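Local coordinates for protein glycoside hydrolase YxiA (Bacillus licheniformis, PDB 3LV4) that probably hydrolyses glycosidic bonds in arabinan, acting as a calcium-binding family 43 glycoside hydrolase of L-arabinan degradation, at residues Q83-K88 with T151-N156; T141-V146 with Q186-K191; K158-Y163 with K237-P242; Y213-M218 with L325-Q330. All blocks are in the same frame, centred on the assembly; numbering follows the deposited sequence.

Interaction 1 (Q83-K88 with T151-N156); sequences QLEDGK and TFFDQN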
# COMPACT_ATOMS: atom_id res chain seq x y z
N GLN A 83 -3.38 11.15 -14.17
CA GLN A 83 -3.41 12.22 -15.16
C GLN A 83 -2.28 12.02 -16.15
O GLN A 83 -1.11 11.92 -15.76
CB GLN A 83 -3.26 13.59 -14.48
CG GLN A 83 -3.64 14.75 -15.37
CD GLN A 83 -3.56 16.08 -14.65
OE1 GLN A 83 -2.88 16.21 -13.64
NE2 GLN A 83 -4.26 17.08 -15.18
N LEU A 84 -2.62 11.96 -17.44
CA LEU A 84 -1.60 11.85 -18.47
C LEU A 84 -1.25 13.23 -19.02
O LEU A 84 -1.77 14.25 -18.57
CB LEU A 84 -2.04 10.91 -19.59
CG LEU A 84 -2.39 9.48 -19.17
CD1 LEU A 84 -2.41 8.56 -20.38
CD2 LEU A 84 -1.44 8.96 -18.10
N GLU A 85 -0.38 13.25 -20.01
CA GLU A 85 0.18 14.51 -20.48
C GLU A 85 -0.83 15.42 -21.17
O GLU A 85 -0.64 16.63 -21.25
CB GLU A 85 1.40 14.25 -21.36
CG GLU A 85 2.58 13.72 -20.56
CD GLU A 85 3.69 13.17 -21.42
OE1 GLU A 85 4.66 13.93 -21.67
OE2 GLU A 85 3.61 11.99 -21.83
N ASP A 86 -1.93 14.83 -21.65
CA ASP A 86 -3.00 15.62 -22.23
C ASP A 86 -3.83 16.35 -21.17
O ASP A 86 -4.75 17.10 -21.51
CB ASP A 86 -3.91 14.77 -23.13
CG ASP A 86 -4.52 13.58 -22.40
OD1 ASP A 86 -4.40 13.49 -21.16
OD2 ASP A 86 -5.15 12.74 -23.09
N GLY A 87 -3.50 16.13 -19.90
CA GLY A 87 -4.21 16.77 -18.80
C GLY A 87 -5.50 16.09 -18.40
O GLY A 87 -6.17 16.51 -17.45
N LYS A 88 -5.87 15.04 -19.13
CA LYS A 88 -7.08 14.29 -18.80
C LYS A 88 -6.82 13.21 -17.75
O LYS A 88 -5.67 12.86 -17.46
CB LYS A 88 -7.73 13.72 -20.06
CG LYS A 88 -8.07 14.81 -21.08
CD LYS A 88 -8.99 14.33 -22.17
CE LYS A 88 -9.26 15.45 -23.18
NZ LYS A 88 -9.64 16.73 -22.50
N THR A 151 -1.08 2.83 -12.55
CA THR A 151 -0.49 3.36 -13.77
C THR A 151 0.33 4.58 -13.42
O THR A 151 -0.18 5.53 -12.81
CB THR A 151 -1.59 3.73 -14.78
OG1 THR A 151 -2.31 2.54 -15.15
CG2 THR A 151 -0.98 4.37 -16.03
N PHE A 152 1.60 4.57 -13.80
CA PHE A 152 2.49 5.61 -13.33
C PHE A 152 3.58 5.90 -14.34
O PHE A 152 3.96 5.03 -15.12
CB PHE A 152 3.15 5.21 -12.00
CG PHE A 152 4.09 4.03 -12.13
CD1 PHE A 152 5.46 4.22 -12.24
CD2 PHE A 152 3.59 2.73 -12.14
CE1 PHE A 152 6.32 3.14 -12.36
CE2 PHE A 152 4.45 1.65 -12.26
CZ PHE A 152 5.82 1.85 -12.38
N PHE A 153 4.07 7.14 -14.32
CA PHE A 153 5.22 7.51 -15.13
C PHE A 153 6.50 7.22 -14.36
O PHE A 153 6.58 7.50 -13.15
CB PHE A 153 5.18 9.01 -15.44
CG PHE A 153 4.10 9.42 -16.40
CD1 PHE A 153 2.90 9.94 -15.93
CD2 PHE A 153 4.30 9.32 -17.77
CE1 PHE A 153 1.91 10.34 -16.82
CE2 PHE A 153 3.31 9.71 -18.67
CZ PHE A 153 2.11 10.23 -18.19
N ASP A 154 7.51 6.66 -15.03
CA ASP A 154 8.82 6.54 -14.40
C ASP A 154 9.59 7.86 -14.56
O ASP A 154 9.05 8.84 -15.10
CB ASP A 154 9.62 5.32 -14.90
CG ASP A 154 10.09 5.45 -16.35
OD1 ASP A 154 10.18 6.58 -16.87
OD2 ASP A 154 10.40 4.39 -16.95
N GLN A 155 10.81 7.91 -14.06
CA GLN A 155 11.57 9.16 -14.07
C GLN A 155 12.07 9.57 -15.45
O GLN A 155 12.55 10.69 -15.65
CB GLN A 155 12.71 9.11 -13.06
CG GLN A 155 12.19 8.97 -11.65
CD GLN A 155 11.27 10.11 -11.26
OE1 GLN A 155 10.06 9.92 -11.06
NE2 GLN A 155 11.83 11.32 -11.16
N ASN A 156 11.94 8.66 -16.42
CA ASN A 156 12.27 8.98 -17.81
C ASN A 156 11.03 9.42 -18.58
O ASN A 156 11.11 9.74 -19.77
CB ASN A 156 12.90 7.78 -18.50
CG ASN A 156 14.29 7.49 -17.99
OD1 ASN A 156 15.07 8.40 -17.74
ND2 ASN A 156 14.60 6.20 -17.83
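The apolar part of this contact is carried by F153, whose ring reaches from the end of strand 150-153 to the turn of 83-88. L84 lays its CD2 methyl obliquely against the outer end of the ring, 3.8 Å from CZ and equally near CE1. With CG anti to the carbonyl carbon (chi1 -71°), F153 sends its ring across to the turn, and L159 and K177 also touch it. Polar atoms meet the ring without hydrogen bonding to it. The backbone oxygen of Q83 lies in the ring plane at its edge, 3.6 Å from F153 CE1, where the slightly positive C-H rim suits a carbonyl. E85, extended beyond CG, brings OE2 obliquely to within 3.9 Å of F153 CE2, its carboxylate plane almost perpendicular to the ring.

Hydrogen bonds serve the turn itself. L84 to G87 form a type I beta turn closed by G87 N to L84 O at 2.9 Å. Q83 NE2 donates almost straight (169°) to G87 O at 3.0 Å, approaching from above the carbonyl plane, while D86 OD1 takes the amide of K88 in an Asx turn. The turn is the hairpin connection between strands 80-83 and 89-96, and F153 abuts it from the first, edge strand of the next antiparallel sheet: packing between successive four-stranded blades, as in the five-bladed beta-propeller of family 43.

Interaction 2 (T141-V146 with Q186-K191); sequences TKHPNV and QGYGKK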
# COMPACT_ATOMS: atom_id res chain seq x y z
N THR A 141 -2.63 -20.23 -12.32
CA THR A 141 -1.37 -20.44 -11.60
C THR A 141 -0.24 -19.61 -12.20
O THR A 141 0.75 -19.34 -11.53
CB THR A 141 -0.91 -21.92 -11.56
OG1 THR A 141 -0.58 -22.37 -12.89
CG2 THR A 141 -1.98 -22.82 -10.95
N LYS A 142 -0.40 -19.19 -13.46
CA LYS A 142 0.69 -18.48 -14.15
C LYS A 142 0.26 -17.14 -14.76
O LYS A 142 1.11 -16.29 -15.06
CB LYS A 142 1.33 -19.36 -15.23
CG LYS A 142 0.38 -19.79 -16.33
CD LYS A 142 1.14 -20.43 -17.49
CE LYS A 142 0.23 -20.68 -18.68
NZ LYS A 142 0.98 -20.92 -19.97
N HIS A 143 -1.04 -16.97 -14.96
CA HIS A 143 -1.59 -15.72 -15.47
C HIS A 143 -2.23 -14.91 -14.36
O HIS A 143 -2.76 -15.47 -13.41
CB HIS A 143 -2.63 -15.99 -16.57
CG HIS A 143 -2.06 -16.65 -17.79
ND1 HIS A 143 -2.65 -17.75 -18.39
CD2 HIS A 143 -0.94 -16.39 -18.50
CE1 HIS A 143 -1.92 -18.13 -19.42
NE2 HIS A 143 -0.88 -17.32 -19.51
N PRO A 144 -2.20 -13.58 -14.49
CA PRO A 144 -2.74 -12.71 -13.44
C PRO A 144 -4.26 -12.72 -13.42
O PRO A 144 -4.89 -13.17 -14.38
CB PRO A 144 -2.23 -11.32 -13.86
CG PRO A 144 -2.16 -11.41 -15.36
CD PRO A 144 -1.66 -12.81 -15.63
N ASN A 145 -4.82 -12.26 -12.30
CA ASN A 145 -6.19 -11.78 -12.24
C ASN A 145 -6.07 -10.31 -12.61
O ASN A 145 -5.29 -9.59 -11.99
CB ASN A 145 -6.72 -11.92 -10.81
CG ASN A 145 -8.21 -11.59 -10.69
OD1 ASN A 145 -8.75 -11.48 -9.58
ND2 ASN A 145 -8.87 -11.45 -11.82
N VAL A 146 -6.80 -9.86 -13.63
CA VAL A 146 -6.58 -8.52 -14.19
C VAL A 146 -7.27 -7.41 -13.39
O VAL A 146 -8.19 -6.74 -13.88
CB VAL A 146 -6.92 -8.45 -15.70
CG1 VAL A 146 -6.04 -9.43 -16.47
CG2 VAL A 146 -8.41 -8.75 -15.96
N GLN A 186 2.68 -7.46 -25.85
CA GLN A 186 3.16 -7.77 -24.50
C GLN A 186 2.43 -8.89 -23.76
O GLN A 186 2.92 -9.36 -22.74
CB GLN A 186 3.09 -6.52 -23.63
CG GLN A 186 3.90 -5.35 -24.13
CD GLN A 186 3.82 -4.21 -23.16
OE1 GLN A 186 4.54 -4.18 -22.16
NE2 GLN A 186 2.91 -3.28 -23.41
N GLY A 187 1.27 -9.30 -24.25
CA GLY A 187 0.45 -10.25 -23.50
C GLY A 187 0.08 -9.67 -22.14
O GLY A 187 -0.43 -8.56 -22.05
N TYR A 188 0.35 -10.42 -21.06
CA TYR A 188 0.07 -9.91 -19.72
C TYR A 188 1.21 -9.07 -19.16
O TYR A 188 1.10 -8.52 -18.05
CB TYR A 188 -0.28 -11.05 -18.75
CG TYR A 188 -1.64 -11.66 -19.04
CD1 TYR A 188 -2.81 -10.93 -18.81
CD2 TYR A 188 -1.75 -12.95 -19.54
CE1 TYR A 188 -4.05 -11.48 -19.08
CE2 TYR A 188 -2.99 -13.51 -19.80
CZ TYR A 188 -4.13 -12.76 -19.57
OH TYR A 188 -5.38 -13.29 -19.84
N GLY A 189 2.31 -8.98 -19.91
CA GLY A 189 3.47 -8.23 -19.47
C GLY A 189 4.49 -9.06 -18.71
O GLY A 189 4.54 -10.29 -18.85
N LYS A 190 5.30 -8.39 -17.90
CA LYS A 190 6.42 -9.03 -17.22
C LYS A 190 6.08 -9.25 -15.75
O LYS A 190 5.59 -8.34 -15.08
CB LYS A 190 7.67 -8.15 -17.34
CG LYS A 190 8.84 -8.57 -16.47
CD LYS A 190 9.96 -7.52 -16.46
CE LYS A 190 11.25 -8.13 -15.90
NZ LYS A 190 12.37 -7.14 -15.84
N LYS A 191 6.33 -10.46 -15.25
CA LYS A 191 6.04 -10.76 -13.85
C LYS A 191 7.09 -10.13 -12.93
O LYS A 191 8.28 -10.15 -13.24
CB LYS A 191 5.93 -12.27 -13.61
CG LYS A 191 5.46 -12.63 -12.20
CD LYS A 191 5.05 -14.09 -12.05
CE LYS A 191 6.26 -15.01 -11.99
NZ LYS A 191 5.89 -16.42 -11.63
O HOH W 1 3.25 -16.81 -12.62
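Y188 lies with its ring against H143, P144 and V146, joining a turn on one blade of the family 43 beta-propeller to the loop that leads into strand 150-153. The proline covers one face of the tyrosine: P144 CD stands over it in a CH-pi contact, 3.9 Å from the ring centroid and 24° off the normal, displaced toward the rim. P144 CG comes closer to a single ring atom, 3.5 Å from Y188 CD1. H143 comes in on the same side as the proline, beyond the CD2-CE2 edge, at an oblique tilt, neither stacked nor edge-to-face, with planes 42° apart and Y188 CE2 over one face of the imidazole. Its CD2 approaches Y188 CD2 at 3.7 Å, while K142 CG of its own segment also lies over an imidazole face. V146 adds its CG1 methyl obliquely beside Y188 CE1; this branch is anti to the carbonyl carbon (chi1 -60°), on a side chain running at about a right angle to the tyrosine.

The type II' turn from Q186 to G189 presents Y188 to this surface, and G187 takes a positive phi there. Polar ends are held by residues outside the segments: Y188 OH bonds to the carbonyl of K125, and the imidazole is gripped at both nitrogens, ND1 by the amide of D139 and NE2 by the carboxylate of D134. This should fix its rotation. Farther along, one water spans the two segments, accepting from K191 NZ at 2.8 Å and donating to K142 O at 3.3 Å.

Interaction 3 (K158-Y163 with K237-P242); sequences KLWMVY and KNPDGP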
# COMPACT_ATOMS: atom_id res chain seq x y z
N LYS A 158 8.47 7.43 -19.19
CA LYS A 158 7.78 6.27 -19.74
C LYS A 158 6.60 5.92 -18.85
O LYS A 158 6.69 6.05 -17.63
CB LYS A 158 8.70 5.05 -19.79
CG LYS A 158 9.82 5.14 -20.78
CD LYS A 158 10.50 3.78 -20.88
CE LYS A 158 9.49 2.68 -20.64
NZ LYS A 158 9.99 1.34 -21.06
N LEU A 159 5.51 5.47 -19.46
CA LEU A 159 4.30 5.15 -18.71
C LEU A 159 4.21 3.64 -18.51
O LEU A 159 4.38 2.88 -19.47
CB LEU A 159 3.07 5.66 -19.47
CG LEU A 159 1.71 5.59 -18.76
CD1 LEU A 159 1.74 6.42 -17.47
CD2 LEU A 159 0.60 6.07 -19.67
N TRP A 160 3.95 3.22 -17.27
CA TRP A 160 3.85 1.80 -16.92
C TRP A 160 2.53 1.55 -16.21
O TRP A 160 1.93 2.46 -15.65
CB TRP A 160 4.96 1.40 -15.95
CG TRP A 160 6.35 1.57 -16.47
CD1 TRP A 160 7.15 2.68 -16.35
CD2 TRP A 160 7.13 0.60 -17.18
NE1 TRP A 160 8.37 2.45 -16.94
CE2 TRP A 160 8.38 1.18 -17.46
CE3 TRP A 160 6.89 -0.72 -17.61
CZ2 TRP A 160 9.39 0.50 -18.14
CZ3 TRP A 160 7.90 -1.39 -18.30
CH2 TRP A 160 9.13 -0.78 -18.55
N MSE A 161 2.09 0.29 -16.23
CA MSE A 161 1.01 -0.14 -15.34
C MSE A 161 1.38 -1.46 -14.67
O MSE A 161 1.57 -2.47 -15.35
CB MSE A 161 -0.31 -0.30 -16.08
CG MSE A 161 -1.44 -0.75 -15.15
SE MSE A 161 -3.12 -1.13 -16.12
CE MSE A 161 -2.56 -2.77 -17.02
N VAL A 162 1.47 -1.45 -13.35
CA VAL A 162 1.65 -2.68 -12.58
C VAL A 162 0.27 -3.10 -12.05
O VAL A 162 -0.56 -2.25 -11.73
CB VAL A 162 2.65 -2.46 -11.42
CG1 VAL A 162 2.11 -1.41 -10.42
CG2 VAL A 162 2.98 -3.79 -10.71
N TYR A 163 0.01 -4.41 -11.97
CA TYR A 163 -1.33 -4.86 -11.61
C TYR A 163 -1.32 -6.33 -11.19
O TYR A 163 -0.28 -7.00 -11.30
CB TYR A 163 -2.30 -4.67 -12.79
CG TYR A 163 -2.05 -5.65 -13.91
CD1 TYR A 163 -0.97 -5.49 -14.77
CD2 TYR A 163 -2.87 -6.76 -14.08
CE1 TYR A 163 -0.71 -6.41 -15.78
CE2 TYR A 163 -2.63 -7.68 -15.08
CZ TYR A 163 -1.55 -7.50 -15.93
OH TYR A 163 -1.32 -8.41 -16.92
N LYS A 237 16.34 -0.33 -8.85
CA LYS A 237 16.75 0.88 -9.53
C LYS A 237 15.92 1.12 -10.80
O LYS A 237 15.96 2.21 -11.38
CB LYS A 237 18.25 0.86 -9.85
CG LYS A 237 19.14 0.95 -8.60
CD LYS A 237 19.03 2.31 -7.92
CE LYS A 237 20.10 2.48 -6.83
NZ LYS A 237 20.01 3.81 -6.12
N ASN A 238 15.17 0.11 -11.23
CA ASN A 238 14.31 0.22 -12.42
C ASN A 238 12.83 0.10 -12.08
O ASN A 238 12.47 -0.66 -11.19
CB ASN A 238 14.65 -0.87 -13.42
CG ASN A 238 16.14 -1.02 -13.63
OD1 ASN A 238 16.70 -2.11 -13.48
ND2 ASN A 238 16.80 0.07 -13.99
N PRO A 239 11.97 0.81 -12.82
CA PRO A 239 10.53 0.72 -12.56
C PRO A 239 10.01 -0.69 -12.76
O PRO A 239 9.10 -1.12 -12.04
CB PRO A 239 9.93 1.68 -13.61
CG PRO A 239 10.97 1.78 -14.69
CD PRO A 239 12.28 1.72 -13.94
N ASP A 240 10.59 -1.42 -13.71
CA ASP A 240 10.12 -2.77 -14.02
C ASP A 240 10.99 -3.88 -13.42
O ASP A 240 11.01 -5.01 -13.91
CB ASP A 240 9.99 -2.95 -15.54
CG ASP A 240 11.30 -2.75 -16.27
OD1 ASP A 240 12.19 -2.04 -15.74
OD2 ASP A 240 11.44 -3.29 -17.39
N GLY A 241 11.71 -3.55 -12.34
CA GLY A 241 12.50 -4.54 -11.62
C GLY A 241 13.83 -4.84 -12.27
O GLY A 241 14.26 -4.15 -13.20
N PRO A 242 14.51 -5.90 -11.80
CA PRO A 242 14.07 -6.82 -10.75
C PRO A 242 14.00 -6.18 -9.37
O PRO A 242 14.85 -5.36 -9.01
CB PRO A 242 15.16 -7.91 -10.76
CG PRO A 242 16.37 -7.21 -11.31
CD PRO A 242 15.85 -6.24 -12.33
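CH-pi packing dominates here: the indole of W160 receives two consecutive residues of the 237-242 turn over one face. P239 CB lies above the five-membered ring, 4.1 Å from its centroid and 25° off the normal. D240 CB occupies the matching place above the six-membered ring, also 4.1 Å from that centroid. Thus the proline and the aspartate divide the bicyclic surface between them.

Van der Waals contacts add to this. P239 CG lies 3.5 Å from the pyrrole nitrogen, W160 NE1, and continues toward CE2. The D240 carboxylate, tilted 37° to the indole, brings OD2 to 3.6 Å from W160 CH2; its CG sits between the backbone N and the carbonyl carbon (chi1 60°), and this torsion carries the carboxylate outward past the CH2 rim of the six-membered ring.

Hydrogen bonds fix the two partners separately. W160 NE1 donates to the carboxylate of D154, which should hold the indole against turning, and the type I turn from N238 to G241 is closed by G241 N to N238 O at 3.2 Å. An alanine at W160 would remove the platform under P239 and D240 and is likely to leave a gap between strand and turn, with D154 deprived of its indole donor.

The tryptophan projects from strand 159-163, the second strand of its blade, paired with 150-153 and 170-175. It is flanked by F152 and I172 of those two neighbours, while the turn follows strand 230-236, so the contact joins adjacent blades of the propeller.

Interaction 4 (Y213-M218 with L325-Q330); sequences YYYLYM and LLMNKQ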
# COMPACT_ATOMS: atom_id res chain seq x y z
N TYR A 213 15.62 4.88 -5.80
CA TYR A 213 14.98 3.57 -5.95
C TYR A 213 13.51 3.73 -6.28
O TYR A 213 12.85 4.68 -5.81
CB TYR A 213 15.07 2.76 -4.66
CG TYR A 213 16.41 2.14 -4.39
CD1 TYR A 213 16.80 0.96 -5.02
CD2 TYR A 213 17.28 2.72 -3.48
CE1 TYR A 213 18.03 0.39 -4.75
CE2 TYR A 213 18.51 2.15 -3.21
CZ TYR A 213 18.88 0.99 -3.84
OH TYR A 213 20.11 0.44 -3.56
N TYR A 214 13.00 2.80 -7.08
CA TYR A 214 11.57 2.56 -7.18
C TYR A 214 11.19 1.57 -6.08
O TYR A 214 11.85 0.54 -5.90
CB TYR A 214 11.20 1.98 -8.55
CG TYR A 214 11.45 2.95 -9.68
CD1 TYR A 214 12.71 3.05 -10.26
CD2 TYR A 214 10.44 3.77 -10.15
CE1 TYR A 214 12.96 3.93 -11.28
CE2 TYR A 214 10.67 4.67 -11.18
CZ TYR A 214 11.94 4.74 -11.74
OH TYR A 214 12.18 5.63 -12.76
N TYR A 215 10.15 1.90 -5.32
CA TYR A 215 9.64 1.00 -4.28
C TYR A 215 8.36 0.32 -4.70
O TYR A 215 7.36 0.99 -5.01
CB TYR A 215 9.45 1.75 -2.96
CG TYR A 215 10.75 2.31 -2.45
CD1 TYR A 215 11.57 1.57 -1.60
CD2 TYR A 215 11.19 3.56 -2.86
CE1 TYR A 215 12.78 2.08 -1.15
CE2 TYR A 215 12.40 4.08 -2.42
CZ TYR A 215 13.19 3.33 -1.57
OH TYR A 215 14.38 3.85 -1.14
N LEU A 216 8.39 -1.01 -4.72
CA LEU A 216 7.21 -1.80 -5.00
C LEU A 216 6.50 -2.13 -3.69
O LEU A 216 6.96 -2.98 -2.92
CB LEU A 216 7.60 -3.09 -5.71
CG LEU A 216 6.50 -4.14 -5.91
CD1 LEU A 216 5.37 -3.59 -6.80
CD2 LEU A 216 7.12 -5.40 -6.54
N TYR A 217 5.41 -1.41 -3.42
CA TYR A 217 4.54 -1.73 -2.30
C TYR A 217 3.55 -2.79 -2.74
O TYR A 217 3.17 -2.85 -3.91
CB TYR A 217 3.79 -0.48 -1.83
CG TYR A 217 4.69 0.56 -1.21
CD1 TYR A 217 5.30 1.54 -1.99
CD2 TYR A 217 4.96 0.55 0.15
CE1 TYR A 217 6.12 2.49 -1.43
CE2 TYR A 217 5.78 1.49 0.73
CZ TYR A 217 6.37 2.45 -0.07
OH TYR A 217 7.19 3.38 0.51
N MSE A 218 3.14 -3.63 -1.80
CA MSE A 218 2.18 -4.68 -2.07
C MSE A 218 1.57 -5.16 -0.77
O MSE A 218 2.11 -4.91 0.31
CB MSE A 218 2.85 -5.84 -2.81
CG MSE A 218 4.13 -6.29 -2.18
SE MSE A 218 5.26 -7.27 -3.44
CE MSE A 218 6.96 -6.98 -2.51
N LEU A 325 5.68 8.62 5.65
CA LEU A 325 6.79 7.69 5.42
C LEU A 325 8.11 8.40 5.63
O LEU A 325 8.33 9.48 5.09
CB LEU A 325 6.74 7.13 4.00
CG LEU A 325 5.64 6.12 3.65
CD1 LEU A 325 5.49 5.98 2.13
CD2 LEU A 325 5.93 4.77 4.30
N LEU A 326 8.99 7.77 6.41
CA LEU A 326 10.31 8.32 6.68
C LEU A 326 11.32 7.42 5.97
O LEU A 326 10.97 6.33 5.52
CB LEU A 326 10.58 8.36 8.19
CG LEU A 326 9.41 8.95 9.00
CD1 LEU A 326 9.63 8.81 10.50
CD2 LEU A 326 9.19 10.42 8.62
N MSE A 327 12.55 7.88 5.83
CA MSE A 327 13.56 7.10 5.10
C MSE A 327 14.75 6.79 6.01
O MSE A 327 15.40 7.71 6.52
CB MSE A 327 14.03 7.85 3.86
CG MSE A 327 14.86 7.02 2.91
SE MSE A 327 13.83 5.59 2.03
CE MSE A 327 12.91 6.62 0.63
N ASN A 328 15.03 5.51 6.21
CA ASN A 328 16.12 5.14 7.10
C ASN A 328 17.46 5.23 6.39
O ASN A 328 17.51 5.48 5.18
CB ASN A 328 15.89 3.77 7.78
CG ASN A 328 16.20 2.58 6.89
OD1 ASN A 328 16.70 2.71 5.76
ND2 ASN A 328 15.93 1.38 7.42
N LYS A 329 18.54 5.05 7.15
CA LYS A 329 19.88 5.30 6.62
C LYS A 329 20.25 4.39 5.45
O LYS A 329 21.10 4.74 4.64
CB LYS A 329 20.94 5.20 7.74
CG LYS A 329 21.13 3.81 8.30
CD LYS A 329 22.30 3.77 9.28
CE LYS A 329 23.61 4.07 8.59
NZ LYS A 329 24.76 4.01 9.54
N GLN A 330 19.59 3.23 5.35
CA GLN A 330 19.86 2.26 4.29
C GLN A 330 19.00 2.46 3.05
O GLN A 330 19.08 1.68 2.09
CB GLN A 330 19.62 0.84 4.82
CG GLN A 330 20.04 0.64 6.27
CD GLN A 330 21.52 0.65 6.43
OE1 GLN A 330 22.26 0.52 5.45
NE2 GLN A 330 21.99 0.81 7.67
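Chi1 values of -61° for Y215 and -67° for Y217 set each CG anti to its carbonyl carbon, and both rings reach from strand 213-220 toward 325-330. M327, a selenomethionine, starts with CG anti to its backbone N (chi1 -169°) and then bends at both following torsions, which curls its CE methyl back to meet Y215. The two side chains approach from opposite directions: M327 CE touches Y215 OH at 3.6 Å, and the selenium is 3.7 Å from the same oxygen. The selenium also lies 5.2 Å from the ring centroid, well off the normal, giving an oblique Met-aromatic contact rather than one over the face.

Y217 and L325, two residues on in one strand and two back in the other, also come from opposite directions. L325 CD1 meets Y217 OH at 3.5 Å and lies oblique to the ring, 4.3 Å from Y217 CZ. No hydrogen bond links the segments. The hydroxyl of Y215 instead pairs with the carbonyl of G331 and with T211 OG1, which should hold the phenol where the methyl meets its hydroxyl end. A leucine in place of Y215 would probably leave G331 and T211 without their hydroxyl partner and open a gap beside the methyl of M327.

P333, at the start of strand 333-335, touches both tyrosines, and V233 of strand 230-236 packs on them too. Strand 213-220 runs between 200-208 and 230-236, strand 319-327 between 303-310 and 333-335, so the contact bridges two neighbouring blades.

How the interactions relate
Interactions 1 and 3 share a sheet: strands 150-153 and 159-163 are adjacent, and F152 O lies 2.8 Å from W160 N. Interaction 2 joins interaction 3 through Y188 O, 2.7 Å from Y163 OH, and interaction 4 reaches interaction 1 through Y214 OH, 3.0 Å from Q155 N. Y214 also packs on the 237-242 turn. Interactions 2 and 4 come nearest the predicted catalytic residues: the V146 side chain is about 9 Å from that of D148, the predicted pKa modulator, and the P144 and Y217 side chains are about 10 and 11 Å from that of E201, the proposed proton donor. Y217 also lies about 9 Å from a bound calcium ion; interaction 1 is remote from these sites.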